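Long-range contact in ADP-ribosylating toxin CARDS (Mycoplasma pneumoniae, PDB 4TLV), which transfers ADP-ribose from NAD(+) to multiple target proteins in vitro and causes vacuolation of mammalian cells: residues 522-533 with 544-555. Numbering follows the deposited sequence.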
ATOM      1  N   GLU A 522       6.760 -23.708   6.824  1.00 19.62           N
ATOM      2  CA  GLU A 522       6.991 -23.308   5.438  1.00 18.64           C
ATOM      3  C   GLU A 522       6.055 -23.951   4.421  1.00 18.39           C
ATOM      4  O   GLU A 522       5.975 -23.488   3.291  1.00 17.85           O
ATOM      5  CB  GLU A 522       8.457 -23.505   5.050  1.00 17.83           C
ATOM      6  CG  GLU A 522       9.394 -22.660   5.886  1.00 22.77           C
ATOM      7  CD  GLU A 522      10.811 -22.704   5.382  1.00 29.55           C
ATOM      8  OE1 GLU A 522      11.051 -23.364   4.356  1.00 31.50           O
ATOM      9  OE2 GLU A 522      11.685 -22.083   6.014  1.00 36.90           O
ATOM     10  N   ASN A 523       5.338 -25.002   4.818  1.00 18.14           N
ATOM     11  CA  ASN A 523       4.335 -25.588   3.930  1.00 16.98           C
ATOM     12  C   ASN A 523       3.118 -24.696   3.715  1.00 14.42           C
ATOM     13  O   ASN A 523       2.292 -24.975   2.858  1.00 16.32           O
ATOM     14  CB  ASN A 523       3.891 -26.956   4.433  1.00 19.38           C
ATOM     15  CG  ASN A 523       4.991 -27.973   4.351  1.00 21.96           C
ATOM     16  OD1 ASN A 523       5.521 -28.231   3.272  1.00 18.73           O
ATOM     17  ND2 ASN A 523       5.349 -28.559   5.489  1.00 25.98           N
ATOM     18  N   PHE A 524       3.022 -23.613   4.477  1.00 13.96           N
ATOM     19  CA  PHE A 524       1.953 -22.640   4.247  1.00 15.15           C
ATOM     20  C   PHE A 524       2.514 -21.365   3.607  1.00 16.68           C
ATOM     21  O   PHE A 524       1.761 -20.408   3.384  1.00 14.62           O
ATOM     22  CB  PHE A 524       1.270 -22.246   5.563  1.00 13.68           C
ATOM     23  CG  PHE A 524       0.315 -23.287   6.113  1.00 13.75           C
ATOM     24  CD1 PHE A 524      -0.992 -23.351   5.665  1.00 13.78           C
ATOM     25  CD2 PHE A 524       0.721 -24.158   7.111  1.00 16.31           C
ATOM     26  CE1 PHE A 524      -1.876 -24.291   6.176  1.00 19.46           C
ATOM     27  CE2 PHE A 524      -0.155 -25.105   7.632  1.00 19.11           C
ATOM     28  CZ  PHE A 524      -1.453 -25.169   7.167  1.00 16.13           C
ATOM     29  N   LYS A 525       3.824 -21.344   3.351  1.00 15.84           N
ATOM     30  CA  LYS A 525       4.484 -20.165   2.761  1.00 14.71           C
ATOM     31  C   LYS A 525       4.764 -20.291   1.263  1.00 17.07           C
ATOM     32  O   LYS A 525       5.313 -21.300   0.809  1.00 14.63           O
ATOM     33  CB  LYS A 525       5.779 -19.851   3.523  1.00 15.31           C
ATOM     34  CG  LYS A 525       5.544 -19.601   5.010  1.00 14.01           C
ATOM     35  CD  LYS A 525       6.755 -18.987   5.663  1.00 20.39           C
ATOM     36  CE  LYS A 525       6.420 -18.578   7.101  1.00 21.61           C
ATOM     37  NZ  LYS A 525       7.641 -18.083   7.771  1.00 34.89           N
ATOM     38  N   TRP A 526       4.414 -19.244   0.509  1.00 14.43           N
ATOM     39  CA  TRP A 526       4.534 -19.248  -0.946  1.00 12.92           C
ATOM     40  C   TRP A 526       5.185 -17.961  -1.448  1.00 14.64           C
ATOM     41  O   TRP A 526       5.137 -16.928  -0.780  1.00 11.37           O
ATOM     42  CB  TRP A 526       3.156 -19.402  -1.589  1.00 11.34           C
ATOM     43  CG  TRP A 526       2.439 -20.607  -1.120  1.00 14.29           C
ATOM     44  CD1 TRP A 526       1.678 -20.723   0.011  1.00 15.08           C
ATOM     45  CD2 TRP A 526       2.433 -21.890  -1.746  1.00 14.30           C
ATOM     46  NE1 TRP A 526       1.198 -22.006   0.126  1.00 14.79           N
ATOM     47  CE2 TRP A 526       1.640 -22.743  -0.945  1.00 15.97           C
ATOM     48  CE3 TRP A 526       3.014 -22.404  -2.911  1.00 15.01           C
ATOM     49  CZ2 TRP A 526       1.410 -24.084  -1.274  1.00 16.87           C
ATOM     50  CZ3 TRP A 526       2.781 -23.746  -3.242  1.00 16.71           C
ATOM     51  CH2 TRP A 526       1.992 -24.564  -2.422  1.00 14.12           C
ATOM     52  N   TYR A 527       5.790 -18.027  -2.630  1.00 14.16           N
ATOM     53  CA  TYR A 527       6.328 -16.823  -3.263  1.00 16.65           C
ATOM     54  C   TYR A 527       6.106 -16.864  -4.766  1.00 15.44           C
ATOM     55  O   TYR A 527       5.871 -17.932  -5.346  1.00 14.23           O
ATOM     56  CB  TYR A 527       7.813 -16.637  -2.930  1.00 16.50           C
ATOM     57  CG  TYR A 527       8.700 -17.723  -3.489  1.00 17.13           C
ATOM     58  CD1 TYR A 527       8.843 -18.943  -2.831  1.00 17.51           C
ATOM     59  CD2 TYR A 527       9.395 -17.534  -4.681  1.00 15.11           C
ATOM     60  CE1 TYR A 527       9.668 -19.949  -3.353  1.00 16.44           C
ATOM     61  CE2 TYR A 527      10.217 -18.526  -5.208  1.00 16.36           C
ATOM     62  CZ  TYR A 527      10.346 -19.729  -4.538  1.00 18.57           C
ATOM     63  OH  TYR A 527      11.160 -20.710  -5.067  1.00 20.71           O
ATOM     64  N   PHE A 528       6.160 -15.691  -5.393  1.00 14.78           N
ATOM     65  CA  PHE A 528       5.882 -15.560  -6.820  1.00 14.76           C
ATOM     66  C   PHE A 528       7.185 -15.436  -7.603  1.00 15.10           C
ATOM     67  O   PHE A 528       8.165 -14.870  -7.098  1.00 15.15           O
ATOM     68  CB  PHE A 528       5.002 -14.325  -7.071  1.00 13.02           C
ATOM     69  CG  PHE A 528       3.673 -14.379  -6.354  1.00 13.55           C
ATOM     70  CD1 PHE A 528       3.582 -14.035  -5.011  1.00 14.91           C
ATOM     71  CD2 PHE A 528       2.526 -14.782  -7.028  1.00 12.62           C
ATOM     72  CE1 PHE A 528       2.364 -14.095  -4.339  1.00 16.21           C
ATOM     73  CE2 PHE A 528       1.298 -14.849  -6.369  1.00 17.44           C
ATOM     74  CZ  PHE A 528       1.217 -14.508  -5.024  1.00 14.83           C
ATOM     75  N   SER A 529       7.186 -15.973  -8.824  1.00 14.37           N
ATOM     76  CA  SER A 529       8.372 -15.975  -9.696  1.00 16.98           C
ATOM     77  C   SER A 529       8.017 -15.522 -11.091  1.00 13.97           C
ATOM     78  O   SER A 529       7.039 -15.993 -11.669  1.00 17.16           O
ATOM     79  CB  SER A 529       8.970 -17.387  -9.824  1.00 18.99           C
ATOM     80  OG  SER A 529       9.297 -17.925  -8.562  1.00 21.71           O
ATOM     81  N   ARG A 530       8.830 -14.633 -11.652  1.00 13.19           N
ATOM     82  CA  ARG A 530       8.648 -14.202 -13.028  1.00 13.68           C
ATOM     83  C   ARG A 530       9.278 -15.199 -14.006  1.00 15.39           C
ATOM     84  O   ARG A 530       8.774 -15.389 -15.099  1.00 15.43           O
ATOM     85  CB  ARG A 530       9.243 -12.790 -13.242  1.00 15.27           C
ATOM     86  CG  ARG A 530       8.547 -11.684 -12.425  1.00 13.82           C
ATOM     87  CD  ARG A 530       9.354 -10.385 -12.474  1.00 14.38           C
ATOM     88  NE  ARG A 530       9.461  -9.901 -13.854  1.00 13.34           N
ATOM     89  CZ  ARG A 530       8.590  -9.081 -14.437  1.00 13.95           C
ATOM     90  NH1 ARG A 530       7.552  -8.608 -13.751  1.00 14.14           N
ATOM     91  NH2 ARG A 530       8.771  -8.718 -15.699  1.00 18.23           N
ATOM     92  N   ASP A 531      10.373 -15.827 -13.584  1.00 15.17           N
ATOM     93  CA  ASP A 531      11.146 -16.747 -14.419  1.00 18.93           C
ATOM     94  C   ASP A 531      11.302 -16.205 -15.845  1.00 19.34           C
ATOM     95  O   ASP A 531      11.715 -15.065 -16.018  1.00 19.46           O
ATOM     96  CB  ASP A 531      10.554 -18.168 -14.378  1.00 18.34           C
ATOM     97  CG  ASP A 531      10.610 -18.794 -12.965  1.00 20.66           C
ATOM     98  OD1 ASP A 531      11.631 -18.637 -12.263  1.00 21.79           O
ATOM     99  OD2 ASP A 531       9.633 -19.448 -12.555  1.00 22.71           O
ATOM    100  N   ASP A 532      10.963 -17.003 -16.857  1.00 19.18           N
ATOM    101  CA  ASP A 532      11.085 -16.561 -18.250  1.00 20.87           C
ATOM    102  C   ASP A 532       9.729 -16.245 -18.871  1.00 23.42           C
ATOM    103  O   ASP A 532       9.585 -16.252 -20.090  1.00 18.34           O
ATOM    104  CB  ASP A 532      11.790 -17.624 -19.107  1.00 26.42           C
ATOM    105  CG  ASP A 532      13.241 -17.832 -18.710  1.00 41.54           C
ATOM    106  OD1 ASP A 532      13.960 -16.826 -18.511  1.00 49.36           O
ATOM    107  OD2 ASP A 532      13.666 -19.006 -18.607  1.00 49.71           O
ATOM    108  N   LEU A 533       8.728 -15.994 -18.034  1.00 18.01           N
ATOM    109  CA  LEU A 533       7.398 -15.661 -18.525  1.00 18.62           C
ATOM    110  C   LEU A 533       7.393 -14.364 -19.301  1.00 19.67           C
ATOM    111  O   LEU A 533       8.128 -13.432 -18.967  1.00 18.50           O
ATOM    112  CB  LEU A 533       6.410 -15.534 -17.360  1.00 13.61           C
ATOM    113  CG  LEU A 533       6.163 -16.857 -16.637  1.00 16.61           C
ATOM    114  CD1 LEU A 533       5.367 -16.653 -15.337  1.00 15.55           C
ATOM    115  CD2 LEU A 533       5.452 -17.811 -17.576  1.00 17.26           C
ATOM    116  N   ARG A 544       2.302 -15.450 -13.207  1.00 10.46           N
ATOM    117  CA  ARG A 544       3.493 -15.776 -12.432  1.00 12.40           C
ATOM    118  C   ARG A 544       3.534 -17.279 -12.175  1.00 14.47           C
ATOM    119  O   ARG A 544       2.500 -17.947 -12.191  1.00 14.66           O
ATOM    120  CB  ARG A 544       3.466 -15.080 -11.065  1.00 12.43           C
ATOM    121  CG  ARG A 544       3.455 -13.548 -11.106  1.00 12.78           C
ATOM    122  CD  ARG A 544       4.812 -12.993 -11.591  1.00 14.30           C
ATOM    123  NE  ARG A 544       4.835 -11.528 -11.441  1.00 13.06           N
ATOM    124  CZ  ARG A 544       4.243 -10.677 -12.275  1.00 14.33           C
ATOM    125  NH1 ARG A 544       3.589 -11.114 -13.353  1.00 14.76           N
ATOM    126  NH2 ARG A 544       4.318  -9.371 -12.042  1.00 14.20           N
ATOM    127  N   HIS A 545       4.725 -17.798 -11.911  1.00 12.79           N
ATOM    128  CA  HIS A 545       4.862 -19.099 -11.273  1.00 14.53           C
ATOM    129  C   HIS A 545       4.769 -18.903  -9.755  1.00 16.22           C
ATOM    130  O   HIS A 545       5.133 -17.848  -9.236  1.00 16.56           O
ATOM    131  CB  HIS A 545       6.196 -19.753 -11.649  1.00 15.08           C
ATOM    132  CG  HIS A 545       6.288 -20.122 -13.098  1.00 17.53           C
ATOM    133  ND1 HIS A 545       7.483 -20.183 -13.782  1.00 21.71           N
ATOM    134  CD2 HIS A 545       5.322 -20.414 -14.002  1.00 18.29           C
ATOM    135  CE1 HIS A 545       7.252 -20.516 -15.042  1.00 19.31           C
ATOM    136  NE2 HIS A 545       5.949 -20.663 -15.202  1.00 22.00           N
ATOM    137  N   ILE A 546       4.268 -19.913  -9.054  1.00 12.82           N
ATOM    138  CA  ILE A 546       4.149 -19.852  -7.598  1.00 13.81           C
ATOM    139  C   ILE A 546       4.816 -21.079  -6.988  1.00 15.48           C
ATOM    140  O   ILE A 546       4.547 -22.199  -7.405  1.00 17.23           O
ATOM    141  CB  ILE A 546       2.664 -19.742  -7.150  1.00 11.05           C
ATOM    142  CG1 ILE A 546       2.036 -18.468  -7.731  1.00 15.72           C
ATOM    143  CG2 ILE A 546       2.557 -19.758  -5.619  1.00 13.59           C
ATOM    144  CD1 ILE A 546       0.553 -18.306  -7.448  1.00 16.30           C
ATOM    145  N   ARG A 547       5.708 -20.860  -6.030  1.00 15.05           N
ATOM    146  CA  ARG A 547       6.443 -21.949  -5.392  1.00 16.48           C
ATOM    147  C   ARG A 547       6.346 -21.863  -3.875  1.00 20.02           C
ATOM    148  O   ARG A 547       6.189 -20.782  -3.309  1.00 17.06           O
ATOM    149  CB  ARG A 547       7.914 -21.915  -5.801  1.00 14.98           C
ATOM    150  CG  ARG A 547       8.146 -22.260  -7.272  1.00 18.35           C
ATOM    151  CD  ARG A 547       9.629 -22.307  -7.628  1.00 18.08           C
ATOM    152  NE  ARG A 547       9.807 -22.765  -9.008  1.00 19.49           N
ATOM    153  CZ  ARG A 547       9.751 -21.977 -10.074  1.00 23.61           C
ATOM    154  NH1 ARG A 547       9.522 -20.672  -9.934  1.00 20.25           N
ATOM    155  NH2 ARG A 547       9.925 -22.488 -11.285  1.00 26.03           N
ATOM    156  N   CYS A 548       6.474 -23.009  -3.219  1.00 17.90           N
ATOM    157  CA  CYS A 548       6.406 -23.089  -1.770  1.00 15.18           C
ATOM    158  C   CYS A 548       7.804 -22.905  -1.169  1.00 16.78           C
ATOM    159  O   CYS A 548       8.786 -23.432  -1.697  1.00 17.07           O
ATOM    160  CB  CYS A 548       5.797 -24.446  -1.379  1.00 15.47           C
ATOM    161  SG  CYS A 548       5.763 -24.790   0.372  1.00 17.44           S
ATOM    162  N   TYR A 549       7.910 -22.148  -0.080  1.00 13.56           N
ATOM    163  CA  TYR A 549       9.202 -21.967   0.589  1.00 16.77           C
ATOM    164  C   TYR A 549       9.863 -23.288   0.989  1.00 16.94           C
ATOM    165  O   TYR A 549      11.088 -23.392   0.993  1.00 15.89           O
ATOM    166  CB  TYR A 549       9.051 -21.188   1.895  1.00 14.77           C
ATOM    167  CG  TYR A 549       9.004 -19.661   1.835  1.00 15.79           C
ATOM    168  CD1 TYR A 549       8.114 -18.989   1.008  1.00 13.92           C
ATOM    169  CD2 TYR A 549       9.798 -18.911   2.690  1.00 15.51           C
ATOM    170  CE1 TYR A 549       8.050 -17.578   1.009  1.00 13.46           C
ATOM    171  CE2 TYR A 549       9.746 -17.518   2.699  1.00 20.09           C
ATOM    172  CZ  TYR A 549       8.868 -16.862   1.848  1.00 16.82           C
ATOM    173  OH  TYR A 549       8.801 -15.483   1.890  1.00 15.25           O
ATOM    174  N   ALA A 550       9.057 -24.259   1.405  1.00 15.53           N
ATOM    175  CA  ALA A 550       9.601 -25.468   2.042  1.00 18.61           C
ATOM    176  C   ALA A 550      10.712 -26.128   1.221  1.00 19.05           C
ATOM    177  O   ALA A 550      11.808 -26.355   1.726  1.00 18.67           O
ATOM    178  CB  ALA A 550       8.487 -26.473   2.351  1.00 17.37           C
ATOM    179  N   ASP A 551      10.425 -26.431  -0.036  1.00 18.83           N
ATOM    180  CA  ASP A 551      11.390 -27.124  -0.886  1.00 21.79           C
ATOM    181  C   ASP A 551      11.156 -26.759  -2.346  1.00 26.43           C
ATOM    182  O   ASP A 551      11.418 -27.559  -3.247  1.00 23.34           O
ATOM    183  CB  ASP A 551      11.288 -28.651  -0.687  1.00 21.15           C
ATOM    184  CG  ASP A 551      12.521 -29.402  -1.201  1.00 29.26           C
ATOM    185  OD1 ASP A 551      13.604 -28.786  -1.330  1.00 24.72           O
ATOM    186  OD2 ASP A 551      12.403 -30.616  -1.473  1.00 34.62           O
ATOM    187  N   ASN A 552      10.650 -25.546  -2.576  1.00 18.76           N
ATOM    188  CA  ASN A 552      10.383 -25.052  -3.931  1.00 20.29           C
ATOM    189  C   ASN A 552       9.412 -25.879  -4.752  1.00 18.17           C
ATOM    190  O   ASN A 552       9.482 -25.894  -5.981  1.00 18.21           O
ATOM    191  CB  ASN A 552      11.683 -24.818  -4.695  1.00 21.18           C
ATOM    192  CG  ASN A 552      12.462 -23.688  -4.119  1.00 25.77           C
ATOM    193  OD1 ASN A 552      11.869 -22.717  -3.646  1.00 21.18           O
ATOM    194  ND2 ASN A 552      13.790 -23.797  -4.118  1.00 18.28           N
ATOM    195  N   GLN A 553       8.488 -26.544  -4.070  1.00 18.43           N
ATOM    196  CA  GLN A 553       7.405 -27.242  -4.750  1.00 16.98           C
ATOM    197  C   GLN A 553       6.590 -26.233  -5.517  1.00 22.42           C
ATOM    198  O   GLN A 553       6.267 -25.163  -4.978  1.00 16.97           O
ATOM    199  CB  GLN A 553       6.499 -27.947  -3.734  1.00 19.70           C
ATOM    200  CG  GLN A 553       7.218 -28.956  -2.840  1.00 21.49           C
ATOM    201  CD  GLN A 553       7.756 -28.364  -1.537  1.00 23.62           C
ATOM    202  OE1 GLN A 553       8.017 -27.160  -1.421  1.00 19.22           O
ATOM    203  NE2 GLN A 553       7.921 -29.223  -0.545  1.00 21.97           N
ATOM    204  N   GLN A 554       6.247 -26.572  -6.761  1.00 17.38           N
ATOM    205  CA  GLN A 554       5.603 -25.628  -7.664  1.00 17.94           C
ATOM    206  C   GLN A 554       4.102 -25.844  -7.831  1.00 19.48           C
ATOM    207  O   GLN A 554       3.632 -26.948  -8.139  1.00 18.13           O
ATOM    208  CB  GLN A 554       6.276 -25.620  -9.046  1.00 18.76           C
ATOM    209  CG  GLN A 554       5.753 -24.493  -9.931  1.00 18.49           C
ATOM    210  CD  GLN A 554       6.460 -24.408 -11.280  1.00 25.14           C
ATOM    211  OE1 GLN A 554       7.427 -25.131 -11.538  1.00 25.08           O
ATOM    212  NE2 GLN A 554       5.980 -23.514 -12.144  1.00 20.14           N
ATOM    213  N   LEU A 555       3.352 -24.766  -7.636  1.00 14.19           N
ATOM    214  CA  LEU A 555       1.901 -24.790  -7.806  1.00 15.22           C
ATOM    215  C   LEU A 555       1.542 -24.892  -9.281  1.00 16.91           C
ATOM    216  O   LEU A 555       2.016 -24.099 -10.097  1.00 20.13           O
ATOM    217  CB  LEU A 555       1.280 -23.514  -7.216  1.00 15.75           C
ATOM    218  CG  LEU A 555      -0.234 -23.514  -7.038  1.00 22.04           C
ATOM    219  CD1 LEU A 555      -0.623 -24.590  -5.999  1.00 15.43           C
ATOM    220  CD2 LEU A 555      -0.737 -22.147  -6.611  1.00 18.40           C
TER
HETATM  221  O   HOH W   1      13.479 -24.425   3.712  1.00 35.60           O
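Strands 526-529 and 544-548 pair antiparallel in the C-terminal beta-trefoil domain D3, with Tyr527-Arg547 and Ser529-His545 as hydrogen-bonded pairs and Trp526-Cys548 and Phe528-Ile546 as non-hydrogen-bonded pairs. The bond from Tyr527 N to Arg547 O (2.9 Å) is returned by Arg547 N to Tyr527 O. Trp526, Phe528, Ile546 and Cys548 share one buried face of the sheet. Cys548 CB lies over the six-membered ring of Trp526, 3.6 Å from CZ3, and Phe528 runs alongside Ile546. The other face carries Tyr527, Ser529, His545 and Arg547, and meets the mART domain at helix 92-104 and Gln105. The first torsion of Tyr527 (chi1 65°) brings its ring across toward strand 544-548, CZ near Arg547 CB, where the hydroxyl donates to Asn552 OD1 (2.6 Å). The edge of Tyr527 points toward the face of Tyr549 in an offset edge-to-face pair, planes at 79°. Lys525 CB packs over the face of Tyr549. Leu533 CD1 sits over the centre of the His545 ring, 4.0 Å from its centroid. Asp531 OD2 ties two basic side chains together: its anti lone pair takes His545 ND1 (2.6 Å), and its syn lone pair takes Arg547 NH1 (2.9 Å) in a salt bridge within the guanidinium plane.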